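Local coordinates for protein CheQ (Campylobacter jejuni subsp. jejuni, PDB 6A51) that controls, together with CheP, transcription of the core chemotaxis operon cheVAW, at residues 141-147 with 164-170; 14-20 with 50-56; 29-35 with 119-124. One frame throughout, in Å; residues are numbered along the deposited sequence.

Overall arrangement
The three contacts are spread along an elongated single chain, with contacts 1 and 3 on opposite sides of its centre. Contacts 1 and 2 each pair neighbouring strands of one sheet, antiparallel in the first and parallel in the second, so backbone hydrogen bonds carry both; contact 1 adds a disulfide. Contact 3 has no hydrogen bond between its segments: a helix start and a hairpin turn meet through apolar side chains, among them a phenylalanine edge, and a cysteine sulfur. Half of its touching residues are buried. Contact 1 buries six of fourteen, though about 18 Å from the chain's centre; contact 2 is more exposed. Leu29 of contact 3 ends strand 27-29 of the sheet holding contact 2.

Contact 1: residues 141-147 with 164-170; sequences HIYIEKC and SMCVGYY
His141 lays its imidazole on the ring of Tyr170 as an offset stack, the planes 22° apart and the centroids 4.5 Å apart, while its CB sits over the tyrosine face. Its NE2 is bonded to Phe94 O, which fixes one end of the ring. His141 O accepts Tyr170 N at 2.9 Å. Ile142 follows on the face it shares with Ile144 and Val167, its CB against Val167 CG1. On the other face Tyr143 folds over Gly168: CG stands between backbone N and carbonyl carbon (chi1 64°), bringing the ring across the strand so that Gly168 CA lies over it, 3.8 Å from the centroid. Glycine suits the site, since a CB would collide with the ring. Ile144 returns to the Ile142 face, where its CG2 meets Met165 CE at 3.5 Å and CG1 meets Val167 CG2; Phe130 and Phe91 of two helices cover this side. Glu145 contributes its backbone, with Cys166 N reaching Glu145 O at 2.7 Å. Lys146 runs its aliphatic chain past Met165 SD, and its NZ is hydrogen-bonded to Ser164 OG. Finally Cys147 N bonds to Ser164 O, and Cys147 SG is joined to Cys166 SG at 2.1 Å, with chi3 102°. The disulfide thus adds a covalent link beside one end of an antiparallel pair already joined by backbone bonds, and limits how far these strands could separate.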
loop_
_atom_site.group_PDB
_atom_site.type_symbol
_atom_site.label_atom_id
_atom_site.label_comp_id
_atom_site.label_asym_id
_atom_site.label_seq_id
_atom_site.Cartn_x
_atom_site.Cartn_y
_atom_site.Cartn_z
ATOM N N HIS A 141 9.899 10.706 -0.726
ATOM C CA HIS A 141 8.994 10.519 -1.842
ATOM C C HIS A 141 9.817 9.994 -3.010
ATOM O O HIS A 141 10.631 10.724 -3.573
ATOM C CB HIS A 141 8.273 11.817 -2.195
ATOM C CG HIS A 141 7.058 11.612 -3.049
ATOM N ND1 HIS A 141 5.835 12.187 -2.762
ATOM C CD2 HIS A 141 6.875 10.882 -4.180
ATOM C CE1 HIS A 141 4.955 11.826 -3.680
ATOM N NE2 HIS A 141 5.560 11.033 -4.551
ATOM N N ILE A 142 9.619 8.732 -3.359
ATOM C CA ILE A 142 10.309 8.107 -4.481
ATOM C C ILE A 142 9.413 8.179 -5.707
ATOM O O ILE A 142 8.187 8.181 -5.603
ATOM C CB ILE A 142 10.700 6.647 -4.159
ATOM C CG1 ILE A 142 9.453 5.814 -3.875
ATOM C CG2 ILE A 142 11.599 6.598 -2.928
ATOM C CD1 ILE A 142 9.734 4.358 -3.561
ATOM N N TYR A 143 10.027 8.254 -6.880
ATOM C CA TYR A 143 9.337 8.007 -8.133
ATOM C C TYR A 143 10.086 6.934 -8.908
ATOM O O TYR A 143 11.295 6.745 -8.731
ATOM C CB TYR A 143 9.217 9.259 -9.005
ATOM C CG TYR A 143 10.526 9.869 -9.501
ATOM C CD1 TYR A 143 11.191 10.836 -8.752
ATOM C CD2 TYR A 143 11.069 9.510 -10.729
ATOM C CE1 TYR A 143 12.357 11.422 -9.205
ATOM C CE2 TYR A 143 12.244 10.089 -11.191
ATOM C CZ TYR A 143 12.882 11.038 -10.424
ATOM O OH TYR A 143 14.040 11.619 -10.873
ATOM N N ILE A 144 9.343 6.238 -9.770
ATOM C CA ILE A 144 9.861 5.167 -10.609
ATOM C C ILE A 144 9.585 5.555 -12.049
ATOM O O ILE A 144 8.458 5.910 -12.396
ATOM C CB ILE A 144 9.215 3.805 -10.287
ATOM C CG1 ILE A 144 9.403 3.441 -8.821
ATOM C CG2 ILE A 144 9.810 2.701 -11.166
ATOM C CD1 ILE A 144 8.615 2.205 -8.400
ATOM N N GLU A 145 10.597 5.443 -12.893
ATOM C CA GLU A 145 10.492 6.033 -14.210
ATOM C C GLU A 145 11.447 5.298 -15.127
ATOM O O GLU A 145 12.498 4.835 -14.690
ATOM C CB GLU A 145 10.851 7.516 -14.151
ATOM C CG GLU A 145 10.084 8.432 -15.023
ATOM C CD GLU A 145 10.559 9.863 -14.831
ATOM O OE1 GLU A 145 11.780 10.095 -15.018
ATOM O OE2 GLU A 145 9.728 10.739 -14.467
ATOM N N LYS A 146 11.073 5.197 -16.396
ATOM C CA LYS A 146 12.030 4.798 -17.410
ATOM C C LYS A 146 13.211 5.755 -17.378
ATOM O O LYS A 146 13.038 6.974 -17.425
ATOM C CB LYS A 146 11.373 4.799 -18.792
ATOM C CG LYS A 146 10.254 3.779 -18.966
ATOM C CD LYS A 146 10.844 2.412 -19.299
ATOM C CE LYS A 146 9.767 1.359 -19.522
ATOM N NZ LYS A 146 10.334 -0.012 -19.702
ATOM N N CYS A 147 14.415 5.194 -17.267
ATOM C CA CYS A 147 15.623 6.013 -17.277
ATOM C C CYS A 147 15.687 6.886 -18.522
ATOM O O CYS A 147 16.156 8.029 -18.468
ATOM C CB CYS A 147 16.850 5.103 -17.178
ATOM S SG CYS A 147 16.765 3.902 -15.781
ATOM N N SER A 164 15.692 -1.019 -17.715
ATOM C CA SER A 164 15.088 0.219 -18.183
ATOM C C SER A 164 14.516 1.146 -17.100
ATOM O O SER A 164 14.127 2.269 -17.441
ATOM C CB SER A 164 13.950 -0.112 -19.154
ATOM O OG SER A 164 12.983 -0.902 -18.468
ATOM N N MET A 165 14.404 0.726 -15.835
ATOM C CA MET A 165 13.711 1.542 -14.840
ATOM C C MET A 165 14.685 2.139 -13.834
ATOM O O MET A 165 15.631 1.479 -13.392
ATOM C CB MET A 165 12.647 0.744 -14.079
ATOM C CG MET A 165 11.579 0.120 -14.947
ATOM S SD MET A 165 10.579 1.331 -15.830
ATOM C CE MET A 165 9.492 1.962 -14.571
ATOM N N CYS A 166 14.420 3.382 -13.456
ATOM C CA CYS A 166 15.201 4.136 -12.495
ATOM C C CYS A 166 14.302 4.588 -11.353
ATOM O O CYS A 166 13.072 4.649 -11.484
ATOM C CB CYS A 166 15.857 5.361 -13.154
ATOM S SG CYS A 166 17.336 4.945 -14.092
ATOM N N VAL A 167 14.930 4.944 -10.234
ATOM C CA VAL A 167 14.219 5.503 -9.091
ATOM C C VAL A 167 14.886 6.802 -8.669
ATOM O O VAL A 167 16.115 6.855 -8.515
ATOM C CB VAL A 167 14.171 4.520 -7.910
ATOM C CG1 VAL A 167 13.577 5.203 -6.664
ATOM C CG2 VAL A 167 13.373 3.328 -8.293
ATOM N N GLY A 168 14.076 7.841 -8.467
ATOM C CA GLY A 168 14.532 9.095 -7.913
ATOM C C GLY A 168 13.715 9.415 -6.675
ATOM O O GLY A 168 12.798 8.673 -6.316
ATOM N N TYR A 169 14.066 10.528 -6.024
ATOM C CA TYR A 169 13.383 10.931 -4.792
ATOM C C TYR A 169 13.371 12.449 -4.680
ATOM O O TYR A 169 14.180 13.140 -5.297
ATOM C CB TYR A 169 14.040 10.323 -3.531
ATOM C CG TYR A 169 15.544 10.341 -3.626
ATOM C CD1 TYR A 169 16.259 11.510 -3.376
ATOM C CD2 TYR A 169 16.250 9.204 -4.031
ATOM C CE1 TYR A 169 17.640 11.550 -3.503
ATOM C CE2 TYR A 169 17.638 9.231 -4.173
ATOM C CZ TYR A 169 18.323 10.409 -3.905
ATOM O OH TYR A 169 19.690 10.449 -4.040
ATOM N N TYR A 170 12.446 12.956 -3.872
ATOM C CA TYR A 170 12.462 14.351 -3.449
ATOM C C TYR A 170 11.909 14.533 -2.041
ATOM O O TYR A 170 11.948 13.610 -1.223
ATOM C CB TYR A 170 11.671 15.208 -4.413
ATOM C CG TYR A 170 10.164 15.111 -4.313
ATOM C CD1 TYR A 170 9.448 14.195 -5.087
ATOM C CD2 TYR A 170 9.446 15.977 -3.494
ATOM C CE1 TYR A 170 8.049 14.140 -5.035
ATOM C CE2 TYR A 170 8.054 15.924 -3.425
ATOM C CZ TYR A 170 7.358 15.005 -4.198
ATOM O OH TYR A 170 5.973 14.955 -4.129
#

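Contact 2: residues 14-20 with 50-56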
loop_
_atom_site.group_PDB
_atom_site.type_symbol
_atom_site.label_atom_id
_atom_site.label_comp_id
_atom_site.label_asym_id
_atom_site.label_seq_id
_atom_site.Cartn_x
_atom_site.Cartn_y
_atom_site.Cartn_z
ATOM N N LYS A 14 -9.447 10.396 13.495
ATOM C CA LYS A 14 -10.763 9.767 13.506
ATOM C C LYS A 14 -11.189 9.344 12.095
ATOM O O LYS A 14 -11.642 8.223 11.877
ATOM C CB LYS A 14 -11.793 10.711 14.121
ATOM C CG LYS A 14 -11.417 11.145 15.523
ATOM C CD LYS A 14 -11.168 9.911 16.385
ATOM C CE LYS A 14 -10.987 10.246 17.868
ATOM N NZ LYS A 14 -11.094 8.999 18.685
ATOM N N SER A 15 -11.044 10.242 11.125
ATOM C CA SER A 15 -11.270 9.884 9.722
ATOM C C SER A 15 -10.121 10.495 8.915
ATOM O O SER A 15 -10.184 11.642 8.461
ATOM C CB SER A 15 -12.634 10.349 9.236
ATOM O OG SER A 15 -12.801 10.038 7.864
ATOM N N LEU A 16 -9.062 9.720 8.750
ATOM C CA LEU A 16 -7.829 10.205 8.164
ATOM C C LEU A 16 -7.731 9.783 6.709
ATOM O O LEU A 16 -8.234 8.727 6.310
ATOM C CB LEU A 16 -6.617 9.662 8.924
ATOM C CG LEU A 16 -6.659 9.872 10.431
ATOM C CD1 LEU A 16 -5.428 9.245 11.060
ATOM C CD2 LEU A 16 -6.785 11.364 10.777
ATOM N N ILE A 17 -7.090 10.628 5.916
ATOM C CA ILE A 17 -6.508 10.198 4.656
ATOM C C ILE A 17 -5.096 9.718 4.946
ATOM O O ILE A 17 -4.300 10.428 5.575
ATOM C CB ILE A 17 -6.510 11.330 3.621
ATOM C CG1 ILE A 17 -7.920 11.880 3.453
ATOM C CG2 ILE A 17 -5.976 10.830 2.286
ATOM C CD1 ILE A 17 -8.915 10.832 3.170
ATOM N N LEU A 18 -4.802 8.497 4.537
ATOM C CA LEU A 18 -3.473 7.947 4.729
ATOM C C LEU A 18 -2.578 8.460 3.615
ATOM O O LEU A 18 -2.916 8.283 2.435
ATOM C CB LEU A 18 -3.519 6.436 4.694
ATOM C CG LEU A 18 -4.457 5.861 5.733
ATOM C CD1 LEU A 18 -4.822 4.436 5.367
ATOM C CD2 LEU A 18 -3.770 5.949 7.084
ATOM N N PRO A 19 -1.465 9.119 3.925
ATOM C CA PRO A 19 -0.475 9.433 2.888
ATOM C C PRO A 19 0.011 8.156 2.226
ATOM O O PRO A 19 0.204 7.130 2.901
ATOM C CB PRO A 19 0.649 10.128 3.669
ATOM C CG PRO A 19 0.491 9.626 5.076
ATOM C CD PRO A 19 -0.996 9.480 5.271
ATOM N N PRO A 20 0.218 8.172 0.906
ATOM C CA PRO A 20 0.443 6.907 0.188
ATOM C C PRO A 20 1.713 6.179 0.600
ATOM O O PRO A 20 1.822 4.980 0.329
ATOM C CB PRO A 20 0.484 7.339 -1.285
ATOM C CG PRO A 20 0.914 8.799 -1.231
ATOM C CD PRO A 20 0.331 9.350 0.026
ATOM N N VAL A 50 -14.723 5.529 16.342
ATOM C CA VAL A 50 -14.244 4.764 15.208
ATOM C C VAL A 50 -13.137 5.521 14.501
ATOM O O VAL A 50 -13.289 6.698 14.174
ATOM C CB VAL A 50 -15.375 4.472 14.206
ATOM C CG1 VAL A 50 -16.014 5.769 13.734
ATOM C CG2 VAL A 50 -14.845 3.670 13.027
ATOM N N GLU A 51 -12.026 4.842 14.255
ATOM C CA GLU A 51 -10.926 5.466 13.551
ATOM C C GLU A 51 -10.808 4.716 12.244
ATOM O O GLU A 51 -10.615 3.500 12.236
ATOM C CB GLU A 51 -9.632 5.346 14.354
ATOM C CG GLU A 51 -9.690 5.997 15.727
ATOM C CD GLU A 51 -8.391 5.855 16.495
ATOM O OE1 GLU A 51 -7.442 5.251 15.953
ATOM O OE2 GLU A 51 -8.320 6.347 17.640
ATOM N N ILE A 52 -10.921 5.429 11.131
ATOM C CA ILE A 52 -10.817 4.778 9.865
ATOM C C ILE A 52 -9.822 5.525 9.042
ATOM O O ILE A 52 -9.462 6.622 9.359
ATOM C CB ILE A 52 -12.137 4.719 9.101
ATOM C CG1 ILE A 52 -12.595 6.092 8.704
ATOM C CG2 ILE A 52 -13.207 4.042 9.902
ATOM C CD1 ILE A 52 -13.597 6.059 7.606
ATOM N N GLY A 53 -9.361 4.890 7.990
ATOM C CA GLY A 53 -8.407 5.507 7.098
ATOM C C GLY A 53 -8.724 5.073 5.690
ATOM O O GLY A 53 -9.321 4.016 5.466
ATOM N N ARG A 54 -8.314 5.910 4.738
ATOM C CA ARG A 54 -8.380 5.567 3.326
ATOM C C ARG A 54 -7.252 6.296 2.616
ATOM O O ARG A 54 -6.707 7.277 3.131
ATOM C CB ARG A 54 -9.732 5.940 2.707
ATOM C CG ARG A 54 -10.120 7.396 2.991
ATOM C CD ARG A 54 -11.345 7.847 2.202
ATOM N NE ARG A 54 -10.963 8.154 0.834
ATOM C CZ ARG A 54 -11.130 9.330 0.259
ATOM N NH1 ARG A 54 -11.716 10.308 0.917
ATOM N NH2 ARG A 54 -10.747 9.509 -0.997
ATOM N N TYR A 55 -6.893 5.795 1.439
ATOM C CA TYR A 55 -6.005 6.508 0.535
ATOM C C TYR A 55 -6.842 7.414 -0.357
ATOM O O TYR A 55 -8.005 7.120 -0.649
ATOM C CB TYR A 55 -5.174 5.535 -0.314
ATOM C CG TYR A 55 -4.215 4.705 0.496
ATOM C CD1 TYR A 55 -3.035 5.265 0.984
ATOM C CD2 TYR A 55 -4.494 3.373 0.805
ATOM C CE1 TYR A 55 -2.157 4.533 1.755
ATOM C CE2 TYR A 55 -3.603 2.613 1.588
ATOM C CZ TYR A 55 -2.445 3.203 2.051
ATOM O OH TYR A 55 -1.555 2.488 2.813
ATOM N N GLN A 56 -6.235 8.519 -0.798
ATOM C CA GLN A 56 -6.992 9.548 -1.501
ATOM C C GLN A 56 -7.684 9.000 -2.741
ATOM O O GLN A 56 -8.848 9.325 -3.001
ATOM C CB GLN A 56 -6.079 10.707 -1.871
ATOM C CG GLN A 56 -6.716 11.693 -2.815
ATOM C CD GLN A 56 -5.790 12.844 -3.126
ATOM O OE1 GLN A 56 -4.936 13.210 -2.308
ATOM N NE2 GLN A 56 -5.934 13.410 -4.317
HETATM O O HOH W 1 -3.443 9.037 0.050
#
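Leu18 and Tyr55 meet on the face of the sheet that carries Leu16 and Leu18, where Leu18 brings its CB to 3.8 Å from Tyr55 CE1 and sets CD1 over one face of the phenol ring. The neighbouring Pro19 O lies at the ring's edge, near its plane. Tyr55 suits a place that is apolar along its ring and polar at its tip: the OH continues beyond the leucine to a hydrogen bond with Glu22 O, while Leu24 packs on both side chains. Leu18 CD1 also rests near Gly53 C, and the absence of a side chain at Gly53 makes room for that branch. The leucine backbone is held as well, for Leu18 N donates to Arg54 O at 2.7 Å with an N-H...O angle of 168°. A water links Leu18 O to Gln56 N beyond the last direct backbone bond of the pair.

Lys14, at the other end of the contact, is gripped chiefly through its backbone: Lys14 O accepts Ile52 N at 3.0 Å. Its side chain reaches toward Glu51 in a long salt bridge, NZ to OE2 4.0 Å, on a poorly ordered lysine, and therefore a modest tie. Between these ends, on the face opposite Leu18, Ile17 runs side by side with Arg54. With CG1 beside the backbone N (chi1 -55°) and the chain folded back, Ile17 CD1 touches Arg54 CG and lies over one face of the guanidinium, 3.6 Å from Arg54 NH1; Arg54 NE is bonded to Thr58 O. Strand 15-18 is one of the two outermost strands of a mixed four-stranded sheet, ordered 15-18, 52-55, 62-64, 27-29; its pairing with 52-55 is the parallel one, and the connection between them passes through strand 27-29 and helix 30-37.

Contact 3: residues 29-35 with 119-124; sequences LNAEFHR and ICGIKF
Leu29 places CG opposite its backbone N (chi1 -176°), and the two methyls beyond it fork toward different partners. CD2 slides past Ile119, 3.9 Å from Ile119 CG2 and 3.8 Å from Ile119 O, and also reaches Ile122 CG1. The other branch, Leu29 CD1, meets the ring of Phe124 at its edge, 4.1 Å from Phe124 CZ. Glu32 is likewise extended away from its backbone N (chi1 170°), and this straight chain carries the carboxylate across Ile119, with Glu32 OE1 3.3 Å from Ile119 CG2. The carboxylate is probably charged; both oxygens are hydrogen-bonded outside the contact, OE2 to Ser80 N. Leu29 is the N-cap residue of helix 30-37, and its carbonyl accepts Phe33 N. Facing it, residues 119 to 122 form a type I' beta turn, the tight reversal of a two-residue beta hairpin joining strands 116-119 and 122-126. Ile119 and Ile122 close that turn by bonding to each other through both backbone pairs. Its central residues, Cys120 and Gly121, both have positive phi; at Gly121 a CB would press on the preceding carbonyl O, which calls for glycine. Cys120 brings SG to 3.7 Å from Glu32 CB, its CB facing that of Ala31; alanine is small enough to let the turn come close. Around them, Phe62 touches both Leu29 and Phe124, and Leu87 packs on Ile122 and Phe124.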
loop_
_atom_site.group_PDB
_atom_site.type_symbol
_atom_site.label_atom_id
_atom_site.label_comp_id
_atom_site.label_asym_id
_atom_site.label_seq_id
_atom_site.Cartn_x
_atom_site.Cartn_y
_atom_site.Cartn_z
ATOM N N LEU A 29 -8.257 -4.421 7.043
ATOM C CA LEU A 29 -9.155 -4.122 5.948
ATOM C C LEU A 29 -10.595 -4.408 6.378
ATOM O O LEU A 29 -10.896 -5.488 6.890
ATOM C CB LEU A 29 -8.753 -4.961 4.744
ATOM C CG LEU A 29 -9.478 -4.791 3.427
ATOM C CD1 LEU A 29 -9.021 -3.531 2.740
ATOM C CD2 LEU A 29 -9.184 -6.001 2.565
ATOM N N ASN A 30 -11.486 -3.430 6.197
ATOM C CA ASN A 30 -12.862 -3.614 6.647
ATOM C C ASN A 30 -13.546 -4.733 5.874
ATOM O O ASN A 30 -14.312 -5.513 6.451
ATOM C CB ASN A 30 -13.650 -2.308 6.506
ATOM C CG ASN A 30 -15.131 -2.473 6.873
ATOM O OD1 ASN A 30 -15.472 -2.834 8.006
ATOM N ND2 ASN A 30 -16.010 -2.205 5.915
ATOM N N ALA A 31 -13.266 -4.828 4.570
ATOM C CA ALA A 31 -13.848 -5.870 3.727
ATOM C C ALA A 31 -13.613 -7.259 4.299
ATOM O O ALA A 31 -14.467 -8.145 4.171
ATOM C CB ALA A 31 -13.269 -5.784 2.313
ATOM N N GLU A 32 -12.465 -7.470 4.932
ATOM C CA GLU A 32 -12.154 -8.767 5.516
ATOM C C GLU A 32 -12.657 -8.876 6.950
ATOM O O GLU A 32 -13.199 -9.917 7.335
ATOM C CB GLU A 32 -10.639 -9.025 5.449
ATOM C CG GLU A 32 -10.170 -10.232 6.249
ATOM C CD GLU A 32 -8.653 -10.408 6.279
ATOM O OE1 GLU A 32 -8.159 -11.323 5.582
ATOM O OE2 GLU A 32 -7.961 -9.656 7.009
ATOM N N PHE A 33 -12.514 -7.808 7.739
ATOM C CA PHE A 33 -12.875 -7.866 9.154
ATOM C C PHE A 33 -14.362 -8.104 9.358
ATOM O O PHE A 33 -14.754 -8.833 10.271
ATOM C CB PHE A 33 -12.472 -6.576 9.861
ATOM C CG PHE A 33 -13.150 -6.377 11.188
ATOM C CD1 PHE A 33 -12.619 -6.949 12.344
ATOM C CD2 PHE A 33 -14.316 -5.612 11.290
ATOM C CE1 PHE A 33 -13.235 -6.770 13.588
ATOM C CE2 PHE A 33 -14.941 -5.423 12.530
ATOM C CZ PHE A 33 -14.400 -6.005 13.683
ATOM N N HIS A 34 -15.213 -7.466 8.559
ATOM C CA HIS A 34 -16.639 -7.613 8.827
ATOM C C HIS A 34 -17.153 -9.001 8.475
ATOM O O HIS A 34 -18.193 -9.410 8.993
ATOM C CB HIS A 34 -17.443 -6.544 8.092
ATOM C CG HIS A 34 -17.846 -6.920 6.702
ATOM N ND1 HIS A 34 -16.990 -6.829 5.627
ATOM C CD2 HIS A 34 -19.034 -7.333 6.200
ATOM C CE1 HIS A 34 -17.627 -7.185 4.525
ATOM N NE2 HIS A 34 -18.870 -7.493 4.846
ATOM N N ARG A 35 -16.452 -9.708 7.607
ATOM C CA ARG A 35 -16.784 -11.088 7.290
ATOM C C ARG A 35 -16.435 -12.029 8.477
ATOM O O ARG A 35 -17.194 -12.882 8.822
ATOM C CB ARG A 35 -16.239 -11.524 5.919
ATOM C CG ARG A 35 -16.696 -10.661 4.731
ATOM C CD ARG A 35 -16.420 -11.259 3.336
ATOM N NE ARG A 35 -16.011 -10.362 2.218
ATOM C CZ ARG A 35 -16.738 -10.099 1.117
ATOM N NH1 ARG A 35 -17.951 -10.607 0.973
ATOM N NH2 ARG A 35 -16.278 -9.312 0.136
ATOM N N ILE A 119 -5.998 -9.469 -0.533
ATOM C CA ILE A 119 -6.977 -9.779 0.498
ATOM C C ILE A 119 -8.326 -9.356 -0.050
ATOM O O ILE A 119 -8.488 -8.205 -0.480
ATOM C CB ILE A 119 -6.679 -9.071 1.821
ATOM C CG1 ILE A 119 -5.236 -9.347 2.224
ATOM C CG2 ILE A 119 -7.637 -9.546 2.903
ATOM C CD1 ILE A 119 -4.773 -8.498 3.370
ATOM N N CYS A 120 -9.265 -10.304 -0.101
ATOM C CA CYS A 120 -10.605 -10.055 -0.628
ATOM C C CYS A 120 -10.534 -9.383 -1.996
ATOM O O CYS A 120 -11.326 -8.500 -2.323
ATOM C CB CYS A 120 -11.446 -9.225 0.359
ATOM S SG CYS A 120 -11.642 -9.987 2.045
ATOM N N GLY A 121 -9.572 -9.796 -2.809
ATOM C CA GLY A 121 -9.435 -9.171 -4.113
ATOM C C GLY A 121 -8.849 -7.774 -4.117
ATOM O O GLY A 121 -8.808 -7.143 -5.176
ATOM N N ILE A 122 -8.396 -7.260 -2.979
ATOM C CA ILE A 122 -7.653 -6.005 -2.950
ATOM C C ILE A 122 -6.160 -6.324 -3.019
ATOM O O ILE A 122 -5.656 -7.130 -2.225
ATOM C CB ILE A 122 -7.994 -5.198 -1.684
ATOM C CG1 ILE A 122 -9.509 -5.095 -1.503
ATOM C CG2 ILE A 122 -7.408 -3.814 -1.774
ATOM C CD1 ILE A 122 -10.201 -4.446 -2.680
ATOM N N LYS A 123 -5.447 -5.692 -3.958
ATOM C CA LYS A 123 -4.010 -5.920 -4.140
ATOM C C LYS A 123 -3.194 -4.940 -3.297
ATOM O O LYS A 123 -3.429 -3.729 -3.346
ATOM C CB LYS A 123 -3.622 -5.781 -5.617
ATOM C CG LYS A 123 -2.315 -6.503 -6.006
ATOM C CD LYS A 123 -1.825 -6.098 -7.409
ATOM C CE LYS A 123 -2.842 -6.413 -8.501
ATOM N NZ LYS A 123 -2.714 -5.511 -9.699
ATOM N N PHE A 124 -2.228 -5.463 -2.534
ATOM C CA PHE A 124 -1.312 -4.655 -1.736
ATOM C C PHE A 124 0.132 -4.851 -2.195
ATOM O O PHE A 124 0.497 -5.887 -2.750
ATOM C CB PHE A 124 -1.405 -4.992 -0.245
ATOM C CG PHE A 124 -2.758 -4.779 0.345
ATOM C CD1 PHE A 124 -3.781 -5.692 0.115
ATOM C CD2 PHE A 124 -3.011 -3.674 1.147
ATOM C CE1 PHE A 124 -5.034 -5.505 0.659
ATOM C CE2 PHE A 124 -4.257 -3.482 1.706
ATOM C CZ PHE A 124 -5.274 -4.398 1.457
#